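Local coordinates for p800 reaction center core protein (Heliobacterium modesticaldum, PDB 5V8K), which forms the homodimeric core of a photosynthetic reaction center, holding bacteriochlorophylls within the membrane and binding a [4Fe-4S] cluster, at residues A336-I341 with T357-G362; G374-F379 with G461-S466; A455-D460 with M500-Y505. All blocks are in the same frame, centred on the assembly; numbering follows the deposited sequence.

Interaction 1. Residues A336-I341 with T357-G362; sequences ATHNTI and TYINIG. With GBF (Bacteriochlorophyll g), chain X.
Asn-339 ND2 serves two carbonyls, donating across the contact to Ile-359 O at 3.2 Å and outside it to Gly-465 O. The first of these bonds stays near the amide plane of Asn-339 and meets an in-plane lone pair of the carbonyl. On the other branch, Asn-339 OD1 accepts from Ile-359 N at 2.9 Å, also on a lone pair. One carboxamide thus pairs with both the N-H and the C=O of a single loop residue, which fixes its flip. It also lies flat on the Tyr-358 ring, planes 9° apart, with Asn-339 CG over the ring centre; beyond the ring, Tyr-358 OH bonds to Asp-343. In this relative of photosystem I psaA/psaB, the preceding residue on helix 311-344, whose middle part is predicted to span the membrane, is a pigment ligand: His-338 ND1 binds the magnesium of a bacteriochlorophyll g at 2.5 Å. His-338 NE2 points almost straight (174°) at Thr-357 O, though the modelled 2.4 Å is doubtfully short. Ile-359 CD1 sits over one imidazole face, offset toward the rim, 3.9 Å from the His-338 ring centroid. Thr-357 N donates to O1D of the same bacteriochlorophyll at 2.9 Å.

Interaction 2. Residues G374-F379 with G461-S466; sequences GSISEF and GCWMGS. With GB0 (Bacteriochlorophyll g'), chain C.
The indole of Trp-463 lies against the first turn of helix 376-401, turning one face to Ser-377 and the CZ2-CH2 side of its six-membered ring to Ile-376. That turn opens with a capping box: Ser-377 N donates to Ser-375 OG at 3.1 Å, and Ser-375 N returns the bond to Glu-378 OE1 at 2.9 Å, on the anti side of the carboxylate. Ser-377 CB rests over the indole toward its rim, 4.0 Å from Trp-463 CE3, and Gly-465 N covers another part of the same face. Ile-376 crosses the indole at about a right angle and brings its CG2 branch to 3.5 Å from Trp-463 CZ2. With OG anti to its own backbone N (chi1 -176°), Ser-377 offers that oxygen to the loop, where it accepts from Met-464 N at 2.9 Å. An alanine here would keep the CB over the indole, but the buried Met-464 N would probably be left without its acceptor and the loop less firmly tied to the helix. Gly-465 fits because a side-chain carbon would press on Ile-376 CG2 and collide with Trp-463 NE1, which is hydrogen-bonded to Tyr-358 OH. Met-464 turns the other way: its chain, bent at chi2 and chi3, carries CE to 3.6 Å from C15 in the tail of a bacteriochlorophyll g', while Met-464 O approaches that same C15 to 3.3 Å.

Interaction 3. Residues A455-D460 with M500-Y505; sequences AWFYID and MGYFSY. With CA (calcium ion), chain B; GBF (Bacteriochlorophyll g), chain Y.
Tyr-505 OH sits between two partners, giving its proton to Asp-460 OD2 at 2.5 Å and receiving a weak, bent bond from Trp-456 NE1 at 3.1 Å. The carboxylate stands nearly perpendicular to the phenol ring (88°), and OD2 takes the hydroxyl on its anti lone pair. OD2 also binds the calcium ion, 2.4 Å from the metal. The other oxygen is satisfied as well: Asp-460 OD1 accepts from water 1 at 2.6 Å, itself a calcium ligand, and forms a salt bridge with Lys-261. Water 2, Gln-509 OE1 and Leu-597 O are the remaining calcium ligands. With metal and lysine so near, Asp-460 is probably ionised. The site lies where the end of helix 449-459 meets the start of helix 502-513, and alongside it the two helices join through an aromatic cluster. Tyr-502 CB is centred over the Phe-457 ring, 3.8 Å from its centroid, whereas the Phe-457 and Tyr-502 rings themselves are slid apart and barely overlap. Phe-457 CD1 meets Tyr-505 CE1 at 3.7 Å. Tyr-502 OH has its partner outside the two segments, O1D of a bacteriochlorophyll g. A different bacteriochlorophyll g flanks Tyr-458, whose CE2 is 3.5 Å from the pigment's O1A.

How the interactions relate
The loop 461-466 of interaction 2 joins the other two contacts. Toward interaction 1, whose centre is about 10 Å away, Trp-463 NE1 lies 3.1 Å from Tyr-358 OH, probably hydrogen-bonded. Toward interaction 3, about 9 Å away between centres, Trp-463 N probably bonds to Met-500 O at 2.8 Å, and from the helix side Glu-378 OE2 probably bonds to Tyr-458 OH, also at 2.8 Å. Cys-462 SG packs 3.3 Å from Tyr-505 CG, with the Cys-462 side chain about 8 Å from the calcium ion. Interactions 1 and 3 do not touch; their centres are about 16 Å apart, yet both reach the second subunit. Bacteriochlorophylls border all three: a magnesium ligand in interaction 1, tail contacts in interaction 2, tail and ring contacts in interaction 3.

Interaction 1. Residues A336-I341 with T357-G362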
# COMPACT_ATOMS: atom_id res chain seq x y z
N ALA A 336 17.90 0.28 13.68
CA ALA A 336 17.41 1.52 13.08
C ALA A 336 16.07 1.90 13.69
O ALA A 336 15.74 3.08 13.73
CB ALA A 336 17.28 1.39 11.56
N THR A 337 15.31 0.91 14.17
CA THR A 337 14.04 1.20 14.85
C THR A 337 14.30 1.81 16.23
O THR A 337 13.64 2.77 16.61
CB THR A 337 13.17 -0.05 15.00
OG1 THR A 337 12.86 -0.56 13.71
CG2 THR A 337 11.83 0.26 15.66
N HIS A 338 15.27 1.29 16.98
CA HIS A 338 15.60 1.88 18.27
C HIS A 338 16.05 3.33 18.06
O HIS A 338 15.51 4.24 18.68
CB HIS A 338 16.70 1.10 18.98
CG HIS A 338 17.42 1.90 20.03
ND1 HIS A 338 17.23 1.71 21.38
CD2 HIS A 338 18.33 2.90 19.93
CE1 HIS A 338 18.00 2.54 22.06
NE2 HIS A 338 18.67 3.28 21.20
N ASN A 339 17.01 3.53 17.17
CA ASN A 339 17.48 4.88 16.84
C ASN A 339 16.36 5.79 16.34
O ASN A 339 16.40 7.00 16.60
CB ASN A 339 18.57 4.80 15.79
CG ASN A 339 19.86 4.36 16.35
OD1 ASN A 339 19.99 4.27 17.56
ND2 ASN A 339 20.84 4.08 15.48
N THR A 340 15.39 5.24 15.61
CA THR A 340 14.27 6.04 15.12
C THR A 340 13.43 6.54 16.28
O THR A 340 13.06 7.72 16.33
CB THR A 340 13.39 5.20 14.17
OG1 THR A 340 14.12 4.89 12.98
CG2 THR A 340 12.11 5.91 13.74
N ILE A 341 13.12 5.64 17.22
CA ILE A 341 12.35 5.98 18.41
C ILE A 341 13.07 7.04 19.22
O ILE A 341 12.46 7.97 19.73
CB ILE A 341 12.07 4.71 19.25
CG1 ILE A 341 11.02 3.88 18.53
CG2 ILE A 341 11.59 5.03 20.66
CD1 ILE A 341 10.86 2.51 19.18
N THR A 357 19.81 6.23 24.40
CA THR A 357 21.12 6.25 23.77
C THR A 357 21.00 5.88 22.30
O THR A 357 20.21 5.01 21.92
CB THR A 357 22.06 5.27 24.49
OG1 THR A 357 22.28 5.76 25.82
CG2 THR A 357 23.39 5.20 23.80
N TYR A 358 21.79 6.56 21.47
CA TYR A 358 21.91 6.22 20.05
C TYR A 358 22.83 5.02 19.89
O TYR A 358 23.90 4.96 20.52
CB TYR A 358 22.49 7.38 19.25
CG TYR A 358 21.85 7.56 17.88
CD1 TYR A 358 20.60 8.14 17.77
CD2 TYR A 358 22.50 7.18 16.72
CE1 TYR A 358 20.01 8.34 16.54
CE2 TYR A 358 21.92 7.38 15.47
CZ TYR A 358 20.67 7.96 15.40
OH TYR A 358 20.08 8.16 14.19
N ILE A 359 22.41 4.05 19.10
CA ILE A 359 23.27 2.90 18.80
C ILE A 359 24.21 3.31 17.68
O ILE A 359 23.78 3.68 16.59
CB ILE A 359 22.45 1.66 18.43
CG1 ILE A 359 21.59 1.24 19.62
CG2 ILE A 359 23.39 0.54 18.03
CD1 ILE A 359 20.60 0.19 19.29
N ASN A 360 25.50 3.22 17.95
CA ASN A 360 26.55 3.73 17.07
C ASN A 360 27.60 2.66 16.90
O ASN A 360 28.39 2.42 17.80
CB ASN A 360 27.18 4.99 17.65
CG ASN A 360 28.17 5.60 16.71
OD1 ASN A 360 28.15 5.32 15.52
ND2 ASN A 360 29.05 6.44 17.23
N ILE A 361 27.62 2.05 15.73
CA ILE A 361 28.53 0.98 15.35
C ILE A 361 29.14 1.34 14.00
O ILE A 361 28.42 1.75 13.09
CB ILE A 361 27.78 -0.37 15.23
CG1 ILE A 361 27.02 -0.71 16.51
CG2 ILE A 361 28.76 -1.45 14.88
CD1 ILE A 361 26.18 -1.97 16.40
N GLY A 362 30.45 1.11 13.85
CA GLY A 362 31.13 1.31 12.59
C GLY A 362 31.15 0.07 11.72
O GLY A 362 30.42 -0.90 11.95
MG GBF X . 16.49 -0.37 22.49
CHA GBF X . 17.31 1.30 25.45
CHB GBF X . 19.55 -1.61 22.42
CHC GBF X . 15.29 -2.40 20.01
CHD GBF X . 13.12 0.79 23.04
NA GBF X . 18.05 -0.27 23.73
C1A GBF X . 18.33 0.44 24.82
C2A GBF X . 19.70 0.39 25.46
C3A GBF X . 20.43 -0.29 24.32
C4A GBF X . 19.27 -0.75 23.44
CMA GBF X . 21.37 0.68 23.58
CAA GBF X . 19.89 -0.38 26.80
CBA GBF X . 19.17 -1.71 26.79
CGA GBF X . 19.37 -2.47 28.09
O1A GBF X . 20.00 -1.98 29.02
O2A GBF X . 18.73 -3.77 28.26
NB GBF X . 17.35 -1.79 21.32
C1B GBF X . 18.62 -2.18 21.41
C2B GBF X . 18.85 -3.12 20.39
C3B GBF X . 17.65 -3.34 19.74
C4B GBF X . 16.72 -2.51 20.39
CMB GBF X . 20.18 -3.76 20.07
CAB GBF X . 17.40 -4.25 18.59
CBB GBF X . 18.27 -4.92 17.84
NC GBF X . 14.63 -0.69 21.71
C1C GBF X . 14.32 -1.54 20.73
C2C GBF X . 12.97 -1.72 20.17
C3C GBF X . 12.48 -0.76 21.17
C4C GBF X . 13.42 -0.17 21.98
CMC GBF X . 12.98 -1.13 18.74
CAC GBF X . 11.05 -0.35 21.29
CBC GBF X . 10.00 -0.95 20.40
ND GBF X . 15.38 0.62 23.84
C1D GBF X . 14.19 1.18 23.98
C2D GBF X . 13.89 2.28 25.13
C3D GBF X . 15.19 2.15 25.56
C4D GBF X . 16.05 1.25 24.89
CMD GBF X . 12.72 3.10 25.59
CAD GBF X . 15.90 2.63 26.78
OBD GBF X . 15.72 3.65 27.52
CBD GBF X . 17.29 2.12 26.70
CGD GBF X . 18.32 3.21 26.62
O1D GBF X . 18.55 3.87 25.62
O2D GBF X . 19.11 3.48 27.78
CED GBF X . 19.83 4.70 27.80

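Interaction 2. Residues G374-F379 with G461-S466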
# COMPACT_ATOMS: atom_id res chain seq x y z
N GLY A 374 33.47 3.82 7.60
CA GLY A 374 32.02 3.90 7.65
C GLY A 374 31.47 4.22 9.03
O GLY A 374 32.13 4.14 10.05
N SER A 375 30.20 4.57 9.04
CA SER A 375 29.51 4.92 10.27
C SER A 375 28.34 3.95 10.48
O SER A 375 28.17 2.98 9.73
CB SER A 375 29.01 6.36 10.18
OG SER A 375 27.90 6.39 9.28
N ILE A 376 27.49 4.26 11.47
CA ILE A 376 26.29 3.47 11.70
C ILE A 376 25.43 3.44 10.46
O ILE A 376 24.69 2.47 10.23
CB ILE A 376 25.53 3.99 12.95
CG1 ILE A 376 24.28 3.15 13.24
CG2 ILE A 376 25.12 5.42 12.80
CD1 ILE A 376 24.63 1.75 13.75
N SER A 377 25.52 4.48 9.62
CA SER A 377 24.72 4.54 8.38
C SER A 377 25.10 3.40 7.44
O SER A 377 24.24 2.68 6.94
CB SER A 377 24.88 5.89 7.66
OG SER A 377 24.05 5.98 6.50
N GLU A 378 26.40 3.24 7.17
CA GLU A 378 26.88 2.10 6.39
C GLU A 378 26.61 0.75 7.09
O GLU A 378 26.21 -0.22 6.44
CB GLU A 378 28.37 2.23 6.11
CG GLU A 378 28.72 3.13 4.99
CD GLU A 378 28.67 4.62 5.33
OE1 GLU A 378 28.80 4.98 6.55
OE2 GLU A 378 28.51 5.42 4.37
N PHE A 379 26.86 0.64 8.40
CA PHE A 379 26.62 -0.64 9.08
C PHE A 379 25.17 -1.09 8.90
O PHE A 379 24.91 -2.21 8.44
CB PHE A 379 27.00 -0.55 10.56
CG PHE A 379 26.77 -1.85 11.33
CD1 PHE A 379 27.77 -2.81 11.41
CD2 PHE A 379 25.56 -2.12 11.94
CE1 PHE A 379 27.58 -4.01 12.10
CE2 PHE A 379 25.35 -3.33 12.64
CZ PHE A 379 26.37 -4.27 12.71
N GLY A 461 22.22 9.32 -0.44
CA GLY A 461 22.66 10.14 0.68
C GLY A 461 21.72 10.23 1.87
O GLY A 461 21.90 11.12 2.70
N CYS A 462 20.71 9.36 1.98
CA CYS A 462 19.97 9.22 3.24
C CYS A 462 20.88 8.82 4.39
O CYS A 462 21.82 8.03 4.24
CB CYS A 462 18.87 8.18 3.14
SG CYS A 462 17.51 8.67 2.19
N TRP A 463 20.56 9.35 5.57
CA TRP A 463 21.09 8.80 6.82
C TRP A 463 20.43 7.45 7.07
O TRP A 463 19.20 7.35 7.18
CB TRP A 463 20.83 9.77 7.97
CG TRP A 463 21.32 9.30 9.32
CD1 TRP A 463 20.56 8.89 10.38
CD2 TRP A 463 22.67 9.20 9.74
NE1 TRP A 463 21.36 8.58 11.44
CE2 TRP A 463 22.66 8.75 11.08
CE3 TRP A 463 23.90 9.46 9.12
CZ2 TRP A 463 23.81 8.54 11.79
CZ3 TRP A 463 25.03 9.27 9.82
CH2 TRP A 463 24.99 8.81 11.15
N MET A 464 21.23 6.39 7.11
CA MET A 464 20.67 5.06 7.24
C MET A 464 20.82 4.52 8.67
O MET A 464 20.53 3.34 8.92
CB MET A 464 21.29 4.15 6.19
CG MET A 464 20.99 4.60 4.72
SD MET A 464 19.22 4.61 4.30
CE MET A 464 18.94 2.86 4.09
N GLY A 465 21.22 5.36 9.61
CA GLY A 465 21.19 4.98 11.01
C GLY A 465 19.83 5.03 11.66
O GLY A 465 19.67 4.50 12.77
N SER A 466 18.83 5.56 10.96
CA SER A 466 17.55 5.92 11.52
C SER A 466 16.58 6.07 10.36
O SER A 466 17.00 6.34 9.24
CB SER A 466 17.66 7.22 12.35
OG SER A 466 16.39 7.66 12.82
C1 GB0 C . 8.19 -1.23 -0.36
C2 GB0 C . 9.45 -0.61 0.17
C3 GB0 C . 9.35 0.42 0.98
C4 GB0 C . 8.03 0.98 1.37
C5 GB0 C . 10.60 1.01 1.48
C6 GB0 C . 10.58 1.06 2.98
NB GB0 C . 2.21 6.42 -0.20
ND GB0 C . 5.73 7.49 -1.65
C10 GB0 C . 14.22 1.68 4.10
C11 GB0 C . 14.85 0.95 5.27
C12 GB0 C . 15.86 1.86 5.95
C13 GB0 C . 16.83 1.33 6.70
C14 GB0 C . 16.96 -0.15 6.86
C15 GB0 C . 17.82 2.18 7.45
C1A GB0 C . 5.41 4.44 -2.09
C1B GB0 C . 1.54 5.31 -0.47
C1C GB0 C . 2.93 9.38 0.31
C1D GB0 C . 6.44 8.58 -1.84
C2A GB0 C . 5.19 3.08 -2.72
C2B GB0 C . 0.26 5.45 0.03
C2C GB0 C . 2.95 10.77 0.86
C2D GB0 C . 7.87 8.59 -2.52
C3A GB0 C . 3.68 3.03 -2.76
C3B GB0 C . 0.14 6.70 0.61
C3C GB0 C . 4.23 10.96 0.15
C3D GB0 C . 7.78 7.21 -2.66
C4A GB0 C . 3.39 4.16 -1.82
C4B GB0 C . 1.38 7.31 0.41
C4C GB0 C . 4.70 9.90 -0.60
C4D GB0 C . 6.59 6.56 -2.20
C7 GB0 C . 11.87 1.70 3.43
C8 GB0 C . 12.96 0.98 3.66
C9 GB0 C . 12.96 -0.50 3.42
CAA GB0 C . 5.78 1.94 -1.91
CAB GB0 C . -1.12 7.11 1.27
CAC GB0 C . 5.04 12.20 0.17
CAD GB0 C . 8.66 6.17 -3.21
CBA GB0 C . 5.67 0.61 -2.66
CBB GB0 C . -1.50 8.31 1.58
CBC GB0 C . 4.63 13.44 0.93
CBD GB0 C . 7.95 4.86 -3.07
CED GB0 C . 10.59 2.31 -2.29
CGA GB0 C . 6.33 -0.50 -1.89
CGD GB0 C . 8.81 4.00 -2.23
CHA GB0 C . 6.62 5.19 -2.50
CHB GB0 C . 2.17 4.20 -1.20
CHC GB0 C . 1.71 8.70 0.80
CHD GB0 C . 5.95 9.87 -1.36
CMA GB0 C . 3.03 3.32 -4.13
CMB GB0 C . -0.83 4.44 0.05
CMC GB0 C . 1.77 11.56 0.28
CMD GB0 C . 8.86 9.63 -2.83
NA GB0 C . 4.31 5.12 -1.77
NC GB0 C . 3.86 8.86 -0.47
O1A GB0 C . 5.72 -1.50 -1.53
O1D GB0 C . 8.91 4.09 -1.01
O2A GB0 C . 7.63 -0.28 -1.28
O2D GB0 C . 9.59 3.05 -2.94
OBD GB0 C . 9.79 6.18 -3.80
MG GB0 C . 3.88 6.97 -1.21

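Interaction 3. Residues A455-D460 with M500-Y505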
# COMPACT_ATOMS: atom_id res chain seq x y z
N ALA A 455 19.13 0.15 -0.89
CA ALA A 455 20.26 0.50 -1.73
C ALA A 455 20.08 1.91 -2.30
O ALA A 455 20.99 2.73 -2.24
CB ALA A 455 20.43 -0.51 -2.85
N TRP A 456 18.88 2.22 -2.79
CA TRP A 456 18.64 3.54 -3.35
C TRP A 456 18.73 4.62 -2.27
O TRP A 456 19.40 5.65 -2.47
CB TRP A 456 17.27 3.60 -4.04
CG TRP A 456 16.99 5.04 -4.41
CD1 TRP A 456 16.12 5.87 -3.79
CD2 TRP A 456 17.68 5.84 -5.38
NE1 TRP A 456 16.22 7.14 -4.31
CE2 TRP A 456 17.17 7.15 -5.30
CE3 TRP A 456 18.69 5.58 -6.31
CZ2 TRP A 456 17.62 8.20 -6.13
CZ3 TRP A 456 19.15 6.62 -7.13
CH2 TRP A 456 18.61 7.90 -7.04
N PHE A 457 18.06 4.42 -1.14
CA PHE A 457 18.13 5.40 -0.06
C PHE A 457 19.58 5.64 0.35
O PHE A 457 19.99 6.79 0.52
CB PHE A 457 17.27 4.97 1.12
CG PHE A 457 15.78 4.96 0.82
CD1 PHE A 457 15.17 6.00 0.13
CD2 PHE A 457 15.00 3.88 1.19
CE1 PHE A 457 13.79 5.95 -0.15
CE2 PHE A 457 13.67 3.84 0.94
CZ PHE A 457 13.06 4.86 0.26
N TYR A 458 20.39 4.58 0.42
CA TYR A 458 21.80 4.78 0.76
C TYR A 458 22.51 5.60 -0.31
O TYR A 458 23.22 6.58 -0.00
CB TYR A 458 22.49 3.44 0.96
CG TYR A 458 23.95 3.58 1.20
CD1 TYR A 458 24.44 3.90 2.45
CD2 TYR A 458 24.86 3.40 0.18
CE1 TYR A 458 25.79 4.07 2.68
CE2 TYR A 458 26.22 3.54 0.41
CZ TYR A 458 26.68 3.91 1.66
OH TYR A 458 28.04 4.07 1.91
N ILE A 459 22.36 5.21 -1.57
CA ILE A 459 23.11 5.82 -2.66
C ILE A 459 22.75 7.30 -2.80
O ILE A 459 23.59 8.13 -3.12
CB ILE A 459 22.86 5.02 -3.95
CG1 ILE A 459 23.72 3.75 -3.93
CG2 ILE A 459 23.14 5.86 -5.22
CD1 ILE A 459 23.30 2.73 -4.99
N ASP A 460 21.50 7.65 -2.55
CA ASP A 460 21.09 9.03 -2.63
C ASP A 460 21.40 9.83 -1.36
O ASP A 460 20.87 10.92 -1.23
CB ASP A 460 19.59 9.15 -2.91
CG ASP A 460 19.28 10.28 -3.92
OD1 ASP A 460 20.14 10.63 -4.73
OD2 ASP A 460 18.16 10.82 -3.85
N MET A 500 19.09 12.92 7.08
CA MET A 500 17.68 12.52 6.92
C MET A 500 17.56 11.02 6.67
O MET A 500 18.01 10.52 5.64
CB MET A 500 17.01 13.27 5.77
CG MET A 500 16.97 14.80 5.94
SD MET A 500 16.06 15.58 4.58
CE MET A 500 17.17 15.31 3.22
N GLY A 501 16.94 10.32 7.63
CA GLY A 501 16.41 9.00 7.36
C GLY A 501 15.34 9.06 6.27
O GLY A 501 14.81 10.11 5.93
N TYR A 502 15.02 7.88 5.73
CA TYR A 502 14.28 7.82 4.48
C TYR A 502 12.93 8.53 4.57
O TYR A 502 12.45 9.11 3.58
CB TYR A 502 14.09 6.37 4.05
CG TYR A 502 12.92 5.64 4.65
CD1 TYR A 502 11.69 5.65 4.04
CD2 TYR A 502 13.05 4.90 5.83
CE1 TYR A 502 10.62 4.99 4.58
CE2 TYR A 502 11.97 4.23 6.38
CZ TYR A 502 10.76 4.28 5.75
OH TYR A 502 9.68 3.60 6.29
N PHE A 503 12.28 8.46 5.72
CA PHE A 503 10.97 9.09 5.88
C PHE A 503 11.08 10.62 5.80
O PHE A 503 10.28 11.28 5.12
CB PHE A 503 10.36 8.58 7.18
CG PHE A 503 8.98 9.09 7.50
CD1 PHE A 503 8.82 10.31 8.12
CD2 PHE A 503 7.85 8.29 7.30
CE1 PHE A 503 7.58 10.77 8.45
CE2 PHE A 503 6.56 8.76 7.65
CZ PHE A 503 6.44 10.00 8.21
N SER A 504 12.09 11.19 6.46
CA SER A 504 12.32 12.62 6.40
C SER A 504 12.79 13.03 5.01
O SER A 504 12.42 14.09 4.50
CB SER A 504 13.34 13.02 7.46
OG SER A 504 12.86 12.75 8.77
N TYR A 505 13.61 12.18 4.39
CA TYR A 505 14.11 12.44 3.05
C TYR A 505 12.97 12.43 2.04
O TYR A 505 12.96 13.22 1.09
CB TYR A 505 15.21 11.41 2.71
CG TYR A 505 15.46 11.03 1.27
CD1 TYR A 505 14.70 10.06 0.66
CD2 TYR A 505 16.52 11.55 0.55
CE1 TYR A 505 14.93 9.64 -0.63
CE2 TYR A 505 16.77 11.17 -0.73
CZ TYR A 505 15.97 10.20 -1.34
OH TYR A 505 16.19 9.78 -2.65
CA CA B . 17.30 12.58 -5.28
MG GBF Y . 31.32 -1.79 -0.49
CHA GBF Y . 33.51 0.68 -1.61
CHB GBF Y . 29.22 0.63 0.43
CHC GBF Y . 29.02 -4.33 -0.10
CHD GBF Y . 33.39 -4.10 -2.34
NA GBF Y . 31.36 0.20 -0.55
C1A GBF Y . 32.33 1.10 -0.80
C2A GBF Y . 31.94 2.56 -0.80
C3A GBF Y . 30.79 2.45 0.19
C4A GBF Y . 30.44 1.02 -0.00
CMA GBF Y . 31.29 2.70 1.63
CAA GBF Y . 31.53 3.26 -2.10
CBA GBF Y . 30.67 2.38 -2.99
CGA GBF Y . 29.21 2.37 -2.58
O1A GBF Y . 28.65 3.31 -2.06
O2A GBF Y . 28.40 1.24 -2.96
NB GBF Y . 29.37 -1.82 0.06
C1B GBF Y . 28.68 -0.75 0.48
C2B GBF Y . 27.42 -1.19 0.87
C3B GBF Y . 27.37 -2.56 0.72
C4B GBF Y . 28.63 -2.94 0.24
CMB GBF Y . 26.27 -0.34 1.36
CAB GBF Y . 26.14 -3.29 1.05
CBB GBF Y . 25.81 -4.53 0.84
NC GBF Y . 31.25 -3.73 -1.09
C1C GBF Y . 30.29 -4.62 -0.81
C2C GBF Y . 30.31 -6.06 -1.17
C3C GBF Y . 31.61 -5.82 -1.83
C4C GBF Y . 32.11 -4.53 -1.75
CMC GBF Y . 30.36 -6.87 0.14
CAC GBF Y . 32.38 -6.88 -2.52
CBC GBF Y . 31.88 -8.29 -2.63
ND GBF Y . 32.96 -1.85 -1.66
C1D GBF Y . 33.75 -2.68 -2.33
C2D GBF Y . 35.08 -2.19 -3.10
C3D GBF Y . 34.79 -0.90 -2.70
C4D GBF Y . 33.64 -0.67 -1.91
CMD GBF Y . 36.18 -2.78 -3.92
CAD GBF Y . 35.55 0.36 -2.72
OBD GBF Y . 36.45 0.82 -3.50
CBD GBF Y . 34.70 1.41 -2.09
CGD GBF Y . 35.44 2.02 -0.95
O1D GBF Y . 35.41 1.54 0.20
O2D GBF Y . 36.25 3.17 -1.23
CED GBF Y . 36.99 3.70 -0.14
C1 GBF Y . 27.03 1.18 -2.60
C2 GBF Y . 26.38 0.12 -3.44
C3 GBF Y . 25.11 -0.23 -3.24
C4 GBF Y . 24.32 0.41 -2.15
C5 GBF Y . 24.48 -1.28 -4.12
C6 GBF Y . 24.32 -2.58 -3.31
C7 GBF Y . 23.59 -3.65 -4.11
C8 GBF Y . 23.94 -4.96 -4.08
C9 GBF Y . 25.07 -5.46 -3.21
C10 GBF Y . 23.18 -6.01 -4.85
C11 GBF Y . 22.85 -5.67 -6.26
C12 GBF Y . 22.41 -6.90 -7.04
C13 GBF Y . 22.25 -6.85 -8.38
C14 GBF Y . 21.83 -8.09 -9.10
C15 GBF Y . 22.50 -5.58 -9.17
O HOH W 1 19.24 11.92 -6.74
O HOH W 2 18.94 13.82 -4.13